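Local atomic coordinates of deoxycytidylate deaminase (Cyanophage S-TIM5, PDB entry 4P9C), a protein that probably catalyses the zinc-dependent deamination of dCMP to dUMP and binds deoxynucleotides at more than one site. Residues A[21-26]-A[43-48]; A[47-52]-A[67-72]; A[28-33]-A[92-97]. All coordinates share one frame; numbering follows the deposited sequence. Where two conformers were deposited one is given.

Contact 1: residues A[21-26]-A[43-48]; sequences QVSNCK and HGWNGT. With DCM (2'-deoxycytidine-5'-monophosphate), chain N; DU (2'-deoxyuridine-5'-monophosphate), chain O.
Two nucleotide sites of the deaminase meet here: the loop 21-26 packs against the end of strand 40-45 and the turn after it, and Ser23, Val22 and Cys25 meet Trp45 and Asn46 between dCMP on one side and dUMP on the other. The dUMP lies at the zinc; the dCMP occupies a second site, where dTTP also binds, consistent with the allosteric nucleotide site of dCMP deaminases. Trp45 forms one wall of the dCMP pocket. Val22 CG1 lies over one face of the indole, 4.0 Å from the centroid of the six-membered ring and 19° off its normal, a CH-pi contact. The opposite face takes dCMP, whose C2 sits 3.6 Å above the ring plane. With CG between the backbone N and the carbonyl carbon (chi1 61°), the indole is set between Val22 and the dCMP base. Trp45 N also donates to O2 of dCMP over 3.3 Å.

The polar half belongs to Asn46. Ser23 OG sits 2.6 Å from Asn46 O and 2.9 Å from Asn46 OD1, and its single proton may go to either. The same hydroxyl accepts from Cys25 N at 3.3 Å, closing an ST turn. A water joins Asn24 N to Asn46 O. Asn46 ND2 reaches O3' of dUMP at 3.1 Å and also donates to Met28 O, while OD1 accepts from Val30 N, and these partners hold the amide against rotation. Cys25, which forms a disulfide with Cys57, lies beside the Asn46 amide. Ile8 of a second subunit packs on both Val22 and Trp45.

With both ends of its amide engaged, Asn46 can present an N-H to the sugar hydroxyl of dUMP, and the indole beside it offers dCMP an apolar surface for its base.

Contact 2: residues A[47-52]-A[67-72]; sequences GTPSGF and FVLHAE. With ZN (zinc ion), chain M; DU (2'-deoxyuridine-5'-monophosphate), chain O; DCM (2'-deoxycytidine-5'-monophosphate), chain N.
Gly47 and Leu69 form an isolated antiparallel bridge, a hydrogen-bonded pair that ties the dCMP-binding loop to the residues leading into the zinc site. Leu69 N donates to Gly47 O over 2.7 Å at a nearly straight 167°, and Gly47 N returns a longer bond of 3.2 Å to Leu69 O, lying in that carbonyl's plane. This is the tight part. Around it, Thr48 CG2 meets Val68 CG1, and Leu69 CD1 reaches the ring of Pro49 at CG, 3.9 Å away.

Toward the partly exposed end, two rings meet beside Pro49, which rests on Phe67 O. Phe52 CZ stands 3.6 Å above the plane of Phe67, offset toward the rim, with the planes inclined at 35°. Phe52, last residue of the type II turn Pro49 to Phe52, carries CG anti to its backbone N (chi1 -158°), which places the ring beside Phe67. The turn itself reaches solvent through Ser50 and Gly51, and Ser50 OG approaches the dCMP phosphate.

Beyond the bridge the second segment enters the zinc site, the probable catalytic centre. His70 ND1 binds zinc at 2.1 Å, Cys98 and Cys101 supply two more ligands, and O4 of dUMP is the fourth. Ala71 N donates to O2 of dUMP, and N3 of the base donates to Glu72 OE2, 2.7 Å away; Glu72 is the predicted proton donor.

His70 is the N-cap residue of helix 71-81, so the bridge fastens the loop following strand 40-45 just ahead of that helix; helix 99-107 flanks Glu72, and a third subunit packs on Pro49, Phe52, Phe67 and Leu69.

Contact 3: residues A[28-33]-A[92-97]; sequences MKVGAI and FCTHSP. With DU (2'-deoxyuridine-5'-monophosphate), chain O.
Thr94 OG1 stands between its own backbone N and carbonyl carbon (chi1 48°), which directs the hydroxyl at Gly31, while Met28, extended at chi1 and chi2 (-162° and 167°), carries SD to His95. The two segments are antiparallel neighbours in the central sheet of the deaminase fold, strand 31-35 beside strand 90-93. Ile33 and Phe92 make the hydrogen-bonded pair, Ile33 N to Phe92 O at 2.7 Å and Phe92 N to Ile33 O at 2.8 Å. Next comes the non-hydrogen-bonded pair of Ala32 and Cys93, with CB and SG in contact on the face toward helix 71-81; Ile33 and Phe92 point to the other face, toward helix 6-20.

At Thr94 the chain turns a corner, yet the pairing goes on, with the Thr94 hydroxyl standing in for a backbone acceptor: Thr94 N donates to Gly31 O, and Gly31 N to Thr94 OG1 over 3.0 Å. The hydroxyl is also hydrogen-bonded to His95 ND1, which helps fix the imidazole. Val30 CG2 packs against C1' of dUMP. Met28 SD approaches the His95 ring obliquely, 3.9 Å from its centroid, with CD2 and NE2 both 3.5 Å from SD.

In the fold
Contacts 1 and 2 lie side by side, their centres about 8 Å apart, and share Gly47 and Thr48; contact 3 is nearer the middle of the chain, with its centre about 10 Å from contact 1 and 14 Å from contact 2. Strand 31-35 is the common neighbour in the sheet, lying between 40-45 of contact 1 and 90-93 of contact 3. Along the chain, contacts 1 and 3 interleave, while contact 2 falls wholly inside the loop that contact 3 closes. Ala71 of contact 2 packs on Trp45 of contact 1 and on Val30 and Ala32 of contact 3. All three touch dUMP, whereas dCMP meets contacts 1 and 2, so neighbouring parts of one framework shape both nucleotide sites.

Contact 1: residues A[21-26]-A[43-48]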
loop_
_atom_site.group_PDB
_atom_site.type_symbol
_atom_site.label_atom_id
_atom_site.label_comp_id
_atom_site.label_asym_id
_atom_site.label_seq_id
_atom_site.Cartn_x
_atom_site.Cartn_y
_atom_site.Cartn_z
ATOM N N GLN A 21 -20.426 -2.047 -22.609
ATOM C CA GLN A 21 -20.598 -1.431 -23.925
ATOM C C GLN A 21 -19.270 -1.015 -24.568
ATOM O O GLN A 21 -19.220 -0.708 -25.763
ATOM C CB GLN A 21 -21.571 -0.249 -23.847
ATOM C CG GLN A 21 -23.012 -0.647 -23.497
ATOM C CD GLN A 21 -23.619 -1.634 -24.488
ATOM O OE1 GLN A 21 -23.707 -1.358 -25.685
ATOM N NE2 GLN A 21 -24.047 -2.789 -23.987
ATOM N N VAL A 22 -18.201 -1.028 -23.774
ATOM C CA VAL A 22 -16.857 -0.701 -24.250
ATOM C C VAL A 22 -16.250 -1.872 -25.040
ATOM O O VAL A 22 -15.389 -1.667 -25.904
ATOM C CB VAL A 22 -15.934 -0.268 -23.079
ATOM C CG1 VAL A 22 -14.534 0.087 -23.565
ATOM C CG2 VAL A 22 -16.546 0.917 -22.328
ATOM N N SER A 23 -16.710 -3.090 -24.743
ATOM C CA SER A 23 -16.290 -4.307 -25.453
ATOM C C SER A 23 -16.522 -4.230 -26.965
ATOM O O SER A 23 -17.517 -3.659 -27.416
ATOM C CB SER A 23 -17.024 -5.525 -24.886
ATOM O OG SER A 23 -16.523 -6.726 -25.445
ATOM N N ASN A 24 -15.601 -4.809 -27.739
ATOM C CA ASN A 24 -15.722 -4.853 -29.203
ATOM C C ASN A 24 -16.410 -6.137 -29.673
ATOM O O ASN A 24 -16.580 -6.376 -30.876
ATOM C CB ASN A 24 -14.342 -4.731 -29.856
ATOM C CG ASN A 24 -14.418 -4.585 -31.369
ATOM O OD1 ASN A 24 -14.985 -3.622 -31.883
ATOM N ND2 ASN A 24 -13.841 -5.544 -32.087
ATOM N N CYS A 25 -16.825 -6.928 -28.685
ATOM C CA CYS A 25 -17.420 -8.245 -28.922
ATOM C C CYS A 25 -18.749 -8.181 -29.667
ATOM O O CYS A 25 -19.590 -7.314 -29.405
ATOM C CB CYS A 25 -17.602 -9.010 -27.603
ATOM S SG CYS A 25 -16.128 -9.934 -27.030
ATOM N N LYS A 26 -18.931 -9.112 -30.605
ATOM C CA LYS A 26 -20.174 -9.173 -31.383
ATOM C C LYS A 26 -21.193 -10.186 -30.834
ATOM O O LYS A 26 -22.403 -9.966 -30.940
ATOM C CB LYS A 26 -19.890 -9.447 -32.870
ATOM C CG LYS A 26 -18.938 -8.450 -33.545
ATOM C CD LYS A 26 -19.564 -7.074 -33.756
ATOM C CE LYS A 26 -18.520 -6.116 -34.396
ATOM N NZ LYS A 26 -19.185 -4.736 -34.572
ATOM N N HIS A 43 -12.674 -2.618 -13.144
ATOM C CA HIS A 43 -13.719 -2.744 -14.143
ATOM C C HIS A 43 -13.230 -3.499 -15.363
ATOM O O HIS A 43 -12.408 -3.039 -16.089
ATOM C CB HIS A 43 -14.287 -1.393 -14.537
ATOM C CG HIS A 43 -13.271 -0.399 -14.966
ATOM N ND1 HIS A 43 -13.030 0.748 -14.266
ATOM C CD2 HIS A 43 -12.446 -0.365 -16.025
ATOM C CE1 HIS A 43 -12.099 1.447 -14.871
ATOM N NE2 HIS A 43 -11.725 0.791 -15.940
ATOM N N GLY A 44 -13.759 -4.686 -15.558
ATOM C CA GLY A 44 -13.346 -5.570 -16.635
ATOM C C GLY A 44 -14.447 -5.820 -17.640
ATOM O O GLY A 44 -15.625 -5.888 -17.286
ATOM N N TRP A 45 -14.053 -5.948 -18.901
ATOM C CA TRP A 45 -14.973 -6.331 -19.959
ATOM C C TRP A 45 -14.288 -7.334 -20.877
ATOM O O TRP A 45 -13.055 -7.387 -20.933
ATOM C CB TRP A 45 -15.442 -5.104 -20.743
ATOM C CG TRP A 45 -14.328 -4.376 -21.415
ATOM C CD1 TRP A 45 -13.761 -4.683 -22.618
ATOM C CD2 TRP A 45 -13.630 -3.227 -20.920
ATOM N NE1 TRP A 45 -12.757 -3.793 -22.908
ATOM C CE2 TRP A 45 -12.652 -2.891 -21.886
ATOM C CE3 TRP A 45 -13.736 -2.449 -19.762
ATOM C CZ2 TRP A 45 -11.784 -1.806 -21.725
ATOM C CZ3 TRP A 45 -12.872 -1.368 -19.606
ATOM C CH2 TRP A 45 -11.913 -1.056 -20.586
ATOM N N ASN A 46 -15.085 -8.124 -21.596
ATOM C CA ASN A 46 -14.543 -9.148 -22.488
ATOM C C ASN A 46 -13.829 -8.560 -23.703
ATOM O O ASN A 46 -14.304 -7.597 -24.309
ATOM C CB ASN A 46 -15.609 -10.181 -22.905
ATOM C CG ASN A 46 -16.863 -9.551 -23.514
ATOM O OD1 ASN A 46 -17.220 -8.409 -23.217
ATOM N ND2 ASN A 46 -17.547 -10.315 -24.357
ATOM N N GLY A 47 -12.682 -9.143 -24.039
ATOM C CA GLY A 47 -11.897 -8.698 -25.185
ATOM C C GLY A 47 -10.608 -9.476 -25.359
ATOM O O GLY A 47 -10.237 -10.291 -24.510
ATOM N N THR A 48 -9.930 -9.220 -26.473
ATOM C CA THR A 48 -8.601 -9.765 -26.711
ATOM C C THR A 48 -7.600 -9.092 -25.768
ATOM O O THR A 48 -7.855 -7.983 -25.294
ATOM C CB THR A 48 -8.149 -9.558 -28.174
ATOM O OG1 THR A 48 -8.188 -8.163 -28.500
ATOM C CG2 THR A 48 -9.047 -10.325 -29.136
HETATM N N1 DCM N . -9.316 -4.151 -20.082
HETATM C C2 DCM N . -10.197 -4.096 -19.059
HETATM N N3 DCM N . -10.327 -2.914 -18.309
HETATM C C4 DCM N . -9.539 -1.792 -18.622
HETATM C C5 DCM N . -8.635 -1.850 -19.674
HETATM C C6 DCM N . -8.522 -3.029 -20.403
HETATM O O2 DCM N . -10.896 -5.065 -18.764
HETATM N N4 DCM N . -9.666 -0.672 -17.916
HETATM C "C1'" DCM N . -9.160 -5.403 -20.875
HETATM C "C2'" DCM N . -10.264 -5.581 -21.902
HETATM C "C3'" DCM N . -9.557 -6.212 -23.073
HETATM C "C4'" DCM N . -8.151 -5.636 -23.002
HETATM O "O4'" DCM N . -7.896 -5.356 -21.604
HETATM O "O3'" DCM N . -9.499 -7.641 -22.897
HETATM C "C5'" DCM N . -8.048 -4.367 -23.864
HETATM O "O5'" DCM N . -6.689 -3.916 -23.840
HETATM P P DCM N . -6.364 -2.372 -24.116
HETATM O O1P DCM N . -7.052 -1.447 -23.182
HETATM O O2P DCM N . -4.754 -2.218 -24.056
HETATM O O3P DCM N . -6.756 -2.085 -25.669
HETATM O OP3 DU O . -18.952 -17.047 -26.880
HETATM P P DU O . -19.701 -17.283 -25.638
HETATM O OP1 DU O . -21.048 -17.862 -25.832
HETATM O OP2 DU O . -18.942 -17.865 -24.523
HETATM O "O5'" DU O . -20.062 -15.822 -25.130
HETATM C "C5'" DU O . -19.574 -14.678 -25.835
HETATM C "C4'" DU O . -18.857 -13.743 -24.859
HETATM O "O4'" DU O . -19.172 -14.127 -23.512
HETATM C "C3'" DU O . -17.355 -13.957 -24.961
HETATM O "O3'" DU O . -16.778 -12.919 -25.768
HETATM C "C2'" DU O . -16.863 -13.821 -23.530
HETATM C "C1'" DU O . -18.124 -13.534 -22.731
HETATM N N1 DU O . -18.071 -14.184 -21.403
HETATM C C2 DU O . -17.440 -13.575 -20.389
HETATM O O2 DU O . -16.910 -12.479 -20.568
HETATM N N3 DU O . -17.380 -14.178 -19.126
HETATM C C4 DU O . -17.983 -15.423 -18.920
HETATM O O4 DU O . -17.935 -15.958 -17.813
HETATM C C5 DU O . -18.635 -16.052 -19.972
HETATM C C6 DU O . -18.679 -15.432 -21.214
HETATM O O HOH W 1 -13.253 -5.875 -26.663
#

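Contact 2: residues A[47-52]-A[67-72]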
loop_
_atom_site.group_PDB
_atom_site.type_symbol
_atom_site.label_atom_id
_atom_site.label_comp_id
_atom_site.label_asym_id
_atom_site.label_seq_id
_atom_site.Cartn_x
_atom_site.Cartn_y
_atom_site.Cartn_z
ATOM N N GLY A 47 -12.682 -9.143 -24.039
ATOM C CA GLY A 47 -11.897 -8.698 -25.185
ATOM C C GLY A 47 -10.608 -9.476 -25.359
ATOM O O GLY A 47 -10.237 -10.291 -24.510
ATOM N N THR A 48 -9.930 -9.220 -26.473
ATOM C CA THR A 48 -8.601 -9.765 -26.711
ATOM C C THR A 48 -7.600 -9.092 -25.768
ATOM O O THR A 48 -7.855 -7.983 -25.294
ATOM C CB THR A 48 -8.149 -9.558 -28.174
ATOM O OG1 THR A 48 -8.188 -8.163 -28.500
ATOM C CG2 THR A 48 -9.047 -10.325 -29.136
ATOM N N PRO A 49 -6.461 -9.759 -25.488
ATOM C CA PRO A 49 -5.421 -9.210 -24.613
ATOM C C PRO A 49 -4.815 -7.911 -25.136
ATOM O O PRO A 49 -4.873 -7.640 -26.340
ATOM C CB PRO A 49 -4.355 -10.309 -24.604
ATOM C CG PRO A 49 -5.087 -11.551 -24.954
ATOM C CD PRO A 49 -6.123 -11.120 -25.936
ATOM N N SER A 50 -4.241 -7.118 -24.234
ATOM C CA SER A 50 -3.634 -5.840 -24.597
ATOM C C SER A 50 -2.495 -6.018 -25.596
ATOM O O SER A 50 -1.549 -6.774 -25.354
ATOM C CB SER A 50 -3.137 -5.101 -23.355
ATOM O OG SER A 50 -4.221 -4.661 -22.557
ATOM N N GLY A 51 -2.610 -5.321 -26.721
ATOM C CA GLY A 51 -1.599 -5.357 -27.772
ATOM C C GLY A 51 -1.701 -6.545 -28.714
ATOM O O GLY A 51 -0.743 -6.854 -29.424
ATOM N N PHE A 52 -2.854 -7.214 -28.720
ATOM C CA PHE A 52 -3.112 -8.325 -29.639
ATOM C C PHE A 52 -3.284 -7.784 -31.056
ATOM O O PHE A 52 -3.642 -6.615 -31.238
ATOM C CB PHE A 52 -4.372 -9.080 -29.201
ATOM C CG PHE A 52 -4.453 -10.498 -29.704
ATOM C CD1 PHE A 52 -3.474 -11.435 -29.374
ATOM C CD2 PHE A 52 -5.538 -10.908 -30.475
ATOM C CE1 PHE A 52 -3.561 -12.752 -29.831
ATOM C CE2 PHE A 52 -5.637 -12.224 -30.934
ATOM C CZ PHE A 52 -4.645 -13.146 -30.611
ATOM N N PHE A 67 -8.174 -16.762 -27.335
ATOM C CA PHE A 67 -7.275 -15.770 -26.727
ATOM C C PHE A 67 -8.009 -14.725 -25.879
ATOM O O PHE A 67 -7.405 -14.126 -24.988
ATOM C CB PHE A 67 -6.437 -15.052 -27.798
ATOM C CG PHE A 67 -5.204 -15.806 -28.241
ATOM C CD1 PHE A 67 -3.972 -15.575 -27.634
ATOM C CD2 PHE A 67 -5.270 -16.723 -29.289
ATOM C CE1 PHE A 67 -2.826 -16.260 -28.050
ATOM C CE2 PHE A 67 -4.129 -17.411 -29.715
ATOM C CZ PHE A 67 -2.906 -17.178 -29.094
ATOM N N VAL A 68 -9.293 -14.500 -26.161
ATOM C CA VAL A 68 -10.047 -13.442 -25.474
ATOM C C VAL A 68 -10.230 -13.722 -23.987
ATOM O O VAL A 68 -10.373 -14.873 -23.564
ATOM C CB VAL A 68 -11.428 -13.143 -26.120
ATOM C CG1 VAL A 68 -11.298 -12.978 -27.624
ATOM C CG2 VAL A 68 -12.445 -14.223 -25.772
ATOM N N LEU A 69 -10.217 -12.653 -23.205
ATOM C CA LEU A 69 -10.369 -12.752 -21.768
ATOM C C LEU A 69 -11.809 -12.438 -21.397
ATOM O O LEU A 69 -12.406 -11.499 -21.929
ATOM C CB LEU A 69 -9.399 -11.792 -21.076
ATOM C CG LEU A 69 -7.921 -12.200 -21.140
ATOM C CD1 LEU A 69 -7.040 -11.032 -21.575
ATOM C CD2 LEU A 69 -7.459 -12.780 -19.806
ATOM N N HIS A 70 -12.368 -13.247 -20.502
ATOM C CA HIS A 70 -13.696 -12.995 -19.957
ATOM C C HIS A 70 -13.648 -11.752 -19.068
ATOM O O HIS A 70 -12.586 -11.392 -18.553
ATOM C CB HIS A 70 -14.181 -14.214 -19.171
ATOM C CG HIS A 70 -14.586 -15.376 -20.028
ATOM N ND1 HIS A 70 -15.518 -16.309 -19.622
ATOM C CD2 HIS A 70 -14.192 -15.756 -21.267
ATOM C CE1 HIS A 70 -15.678 -17.214 -20.569
ATOM N NE2 HIS A 70 -14.885 -16.900 -21.581
ATOM N N ALA A 71 -14.795 -11.097 -18.902
ATOM C CA ALA A 71 -14.871 -9.899 -18.068
ATOM C C ALA A 71 -14.396 -10.185 -16.646
ATOM O O ALA A 71 -13.732 -9.347 -16.030
ATOM C CB ALA A 71 -16.290 -9.345 -18.057
ATOM N N GLU A 72 -14.742 -11.368 -16.137
ATOM C CA GLU A 72 -14.375 -11.776 -14.777
ATOM C C GLU A 72 -12.883 -12.032 -14.677
ATOM O O GLU A 72 -12.271 -11.759 -13.645
ATOM C CB GLU A 72 -15.133 -13.035 -14.345
ATOM C CG GLU A 72 -16.651 -12.900 -14.322
ATOM C CD GLU A 72 -17.287 -13.112 -15.685
ATOM O OE1 GLU A 72 -18.502 -12.862 -15.814
ATOM O OE2 GLU A 72 -16.581 -13.525 -16.631
HETATM ZN ZN ZN M . -15.786 -16.560 -17.534
HETATM O OP3 DU O . -18.952 -17.047 -26.880
HETATM P P DU O . -19.701 -17.283 -25.638
HETATM O OP1 DU O . -21.048 -17.862 -25.832
HETATM O OP2 DU O . -18.942 -17.865 -24.523
HETATM O "O5'" DU O . -20.062 -15.822 -25.130
HETATM C "C5'" DU O . -19.574 -14.678 -25.835
HETATM C "C4'" DU O . -18.857 -13.743 -24.859
HETATM O "O4'" DU O . -19.172 -14.127 -23.512
HETATM C "C3'" DU O . -17.355 -13.957 -24.961
HETATM O "O3'" DU O . -16.778 -12.919 -25.768
HETATM C "C2'" DU O . -16.863 -13.821 -23.530
HETATM C "C1'" DU O . -18.124 -13.534 -22.731
HETATM N N1 DU O . -18.071 -14.184 -21.403
HETATM C C2 DU O . -17.440 -13.575 -20.389
HETATM O O2 DU O . -16.910 -12.479 -20.568
HETATM N N3 DU O . -17.380 -14.178 -19.126
HETATM C C4 DU O . -17.983 -15.423 -18.920
HETATM O O4 DU O . -17.935 -15.958 -17.813
HETATM C C5 DU O . -18.635 -16.052 -19.972
HETATM C C6 DU O . -18.679 -15.432 -21.214
HETATM N N1 DCM N . -9.316 -4.151 -20.082
HETATM C C2 DCM N . -10.197 -4.096 -19.059
HETATM N N3 DCM N . -10.327 -2.914 -18.309
HETATM C C4 DCM N . -9.539 -1.792 -18.622
HETATM C C5 DCM N . -8.635 -1.850 -19.674
HETATM C C6 DCM N . -8.522 -3.029 -20.403
HETATM O O2 DCM N . -10.896 -5.065 -18.764
HETATM N N4 DCM N . -9.666 -0.672 -17.916
HETATM C "C1'" DCM N . -9.160 -5.403 -20.875
HETATM C "C2'" DCM N . -10.264 -5.581 -21.902
HETATM C "C3'" DCM N . -9.557 -6.212 -23.073
HETATM C "C4'" DCM N . -8.151 -5.636 -23.002
HETATM O "O4'" DCM N . -7.896 -5.356 -21.604
HETATM O "O3'" DCM N . -9.499 -7.641 -22.897
HETATM C "C5'" DCM N . -8.048 -4.367 -23.864
HETATM O "O5'" DCM N . -6.689 -3.916 -23.840
HETATM P P DCM N . -6.364 -2.372 -24.116
HETATM O O1P DCM N . -7.052 -1.447 -23.182
HETATM O O2P DCM N . -4.754 -2.218 -24.056
HETATM O O3P DCM N . -6.756 -2.085 -25.669
#

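Contact 3: residues A[28-33]-A[92-97]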
loop_
_atom_site.group_PDB
_atom_site.type_symbol
_atom_site.label_atom_id
_atom_site.label_comp_id
_atom_site.label_asym_id
_atom_site.label_seq_id
_atom_site.Cartn_x
_atom_site.Cartn_y
_atom_site.Cartn_z
ATOM N N MET A 28 -21.594 -11.289 -27.522
ATOM C CA MET A 28 -22.144 -10.832 -26.247
ATOM C C MET A 28 -21.194 -9.837 -25.584
ATOM O O MET A 28 -19.992 -10.084 -25.490
ATOM C CB MET A 28 -22.386 -12.025 -25.311
ATOM C CG MET A 28 -23.331 -11.730 -24.152
ATOM S SD MET A 28 -23.885 -13.224 -23.303
ATOM C CE MET A 28 -25.141 -13.826 -24.429
ATOM N N LYS A 29 -21.746 -8.719 -25.121
ATOM C CA LYS A 29 -20.966 -7.712 -24.408
ATOM C C LYS A 29 -21.126 -7.879 -22.900
ATOM O O LYS A 29 -22.235 -7.778 -22.366
ATOM C CB LYS A 29 -21.374 -6.307 -24.845
ATOM C CG LYS A 29 -20.908 -5.931 -26.241
ATOM C CD LYS A 29 -21.356 -4.520 -26.595
ATOM C CE LYS A 29 -20.778 -4.074 -27.938
ATOM N NZ LYS A 29 -21.428 -4.774 -29.090
ATOM N N VAL A 30 -20.009 -8.146 -22.224
ATOM C CA VAL A 30 -20.016 -8.490 -20.800
ATOM C C VAL A 30 -19.141 -7.537 -19.979
ATOM O O VAL A 30 -18.058 -7.147 -20.414
ATOM C CB VAL A 30 -19.560 -9.960 -20.561
ATOM C CG1 VAL A 30 -19.817 -10.387 -19.117
ATOM C CG2 VAL A 30 -20.270 -10.914 -21.515
ATOM N N GLY A 31 -19.631 -7.169 -18.797
ATOM C CA GLY A 31 -18.910 -6.274 -17.893
ATOM C C GLY A 31 -18.917 -6.749 -16.451
ATOM O O GLY A 31 -19.920 -7.282 -15.968
ATOM N N ALA A 32 -17.793 -6.541 -15.765
ATOM C CA ALA A 32 -17.624 -6.949 -14.369
ATOM C C ALA A 32 -17.032 -5.828 -13.512
ATOM O O ALA A 32 -16.077 -5.161 -13.918
ATOM C CB ALA A 32 -16.767 -8.203 -14.281
ATOM N N ILE A 33 -17.604 -5.632 -12.326
ATOM C CA ILE A 33 -17.231 -4.526 -11.442
ATOM C C ILE A 33 -16.887 -5.043 -10.048
ATOM O O ILE A 33 -17.684 -5.747 -9.422
ATOM C CB ILE A 33 -18.372 -3.470 -11.350
ATOM C CG1 ILE A 33 -18.593 -2.773 -12.700
ATOM C CG2 ILE A 33 -18.095 -2.434 -10.260
ATOM C CD1 ILE A 33 -17.405 -1.968 -13.226
ATOM N N PHE A 92 -20.072 -7.203 -9.296
ATOM C CA PHE A 92 -21.246 -6.887 -10.112
ATOM C C PHE A 92 -20.991 -7.282 -11.568
ATOM O O PHE A 92 -20.104 -6.732 -12.225
ATOM C CB PHE A 92 -21.608 -5.397 -10.022
ATOM C CG PHE A 92 -22.203 -4.981 -8.698
ATOM C CD1 PHE A 92 -23.582 -4.904 -8.532
ATOM C CD2 PHE A 92 -21.380 -4.640 -7.624
ATOM C CE1 PHE A 92 -24.141 -4.510 -7.314
ATOM C CE2 PHE A 92 -21.925 -4.245 -6.400
ATOM C CZ PHE A 92 -23.309 -4.178 -6.248
ATOM N N CYS A 93 -21.780 -8.236 -12.055
ATOM C CA CYS A 93 -21.635 -8.779 -13.403
ATOM C C CYS A 93 -22.913 -8.614 -14.216
ATOM O O CYS A 93 -24.016 -8.759 -13.685
ATOM C CB CYS A 93 -21.251 -10.259 -13.335
ATOM S SG CYS A 93 -19.588 -10.554 -12.682
ATOM N N THR A 94 -22.767 -8.302 -15.500
ATOM C CA THR A 94 -23.918 -8.190 -16.390
ATOM C C THR A 94 -24.505 -9.575 -16.632
ATOM O O THR A 94 -25.719 -9.740 -16.763
ATOM C CB THR A 94 -23.535 -7.567 -17.743
ATOM O OG1 THR A 94 -22.370 -8.222 -18.259
ATOM C CG2 THR A 94 -23.240 -6.081 -17.585
ATOM N N HIS A 95 -23.616 -10.560 -16.683
ATOM C CA HIS A 95 -23.986 -11.939 -16.925
ATOM C C HIS A 95 -23.362 -12.805 -15.849
ATOM O O HIS A 95 -22.326 -12.453 -15.280
ATOM C CB HIS A 95 -23.504 -12.386 -18.307
ATOM C CG HIS A 95 -24.093 -11.595 -19.436
ATOM N ND1 HIS A 95 -23.637 -10.342 -19.784
ATOM C CD2 HIS A 95 -25.106 -11.880 -20.288
ATOM C CE1 HIS A 95 -24.343 -9.887 -20.804
ATOM N NE2 HIS A 95 -25.240 -10.801 -21.132
ATOM N N SER A 96 -23.999 -13.939 -15.579
ATOM C CA SER A 96 -23.489 -14.925 -14.633
ATOM C C SER A 96 -22.167 -15.520 -15.124
ATOM O O SER A 96 -22.063 -15.918 -16.286
ATOM C CB SER A 96 -24.520 -16.038 -14.417
ATOM O OG SER A 96 -24.832 -16.690 -15.639
ATOM N N PRO A 97 -21.152 -15.575 -14.240
ATOM C CA PRO A 97 -19.820 -16.070 -14.600
ATOM C C PRO A 97 -19.819 -17.535 -15.025
ATOM O O PRO A 97 -20.660 -18.316 -14.574
ATOM C CB PRO A 97 -19.016 -15.905 -13.303
ATOM C CG PRO A 97 -19.777 -14.916 -12.495
ATOM C CD PRO A 97 -21.211 -15.159 -12.827
HETATM O OP3 DU O . -18.952 -17.047 -26.880
HETATM P P DU O . -19.701 -17.283 -25.638
HETATM O OP1 DU O . -21.048 -17.862 -25.832
HETATM O OP2 DU O . -18.942 -17.865 -24.523
HETATM O "O5'" DU O . -20.062 -15.822 -25.130
HETATM C "C5'" DU O . -19.574 -14.678 -25.835
HETATM C "C4'" DU O . -18.857 -13.743 -24.859
HETATM O "O4'" DU O . -19.172 -14.127 -23.512
HETATM C "C3'" DU O . -17.355 -13.957 -24.961
HETATM O "O3'" DU O . -16.778 -12.919 -25.768
HETATM C "C2'" DU O . -16.863 -13.821 -23.530
HETATM C "C1'" DU O . -18.124 -13.534 -22.731
HETATM N N1 DU O . -18.071 -14.184 -21.403
HETATM C C2 DU O . -17.440 -13.575 -20.389
HETATM O O2 DU O . -16.910 -12.479 -20.568
HETATM N N3 DU O . -17.380 -14.178 -19.126
HETATM C C4 DU O . -17.983 -15.423 -18.920
HETATM O O4 DU O . -17.935 -15.958 -17.813
HETATM C C5 DU O . -18.635 -16.052 -19.972
HETATM C C6 DU O . -18.679 -15.432 -21.214
#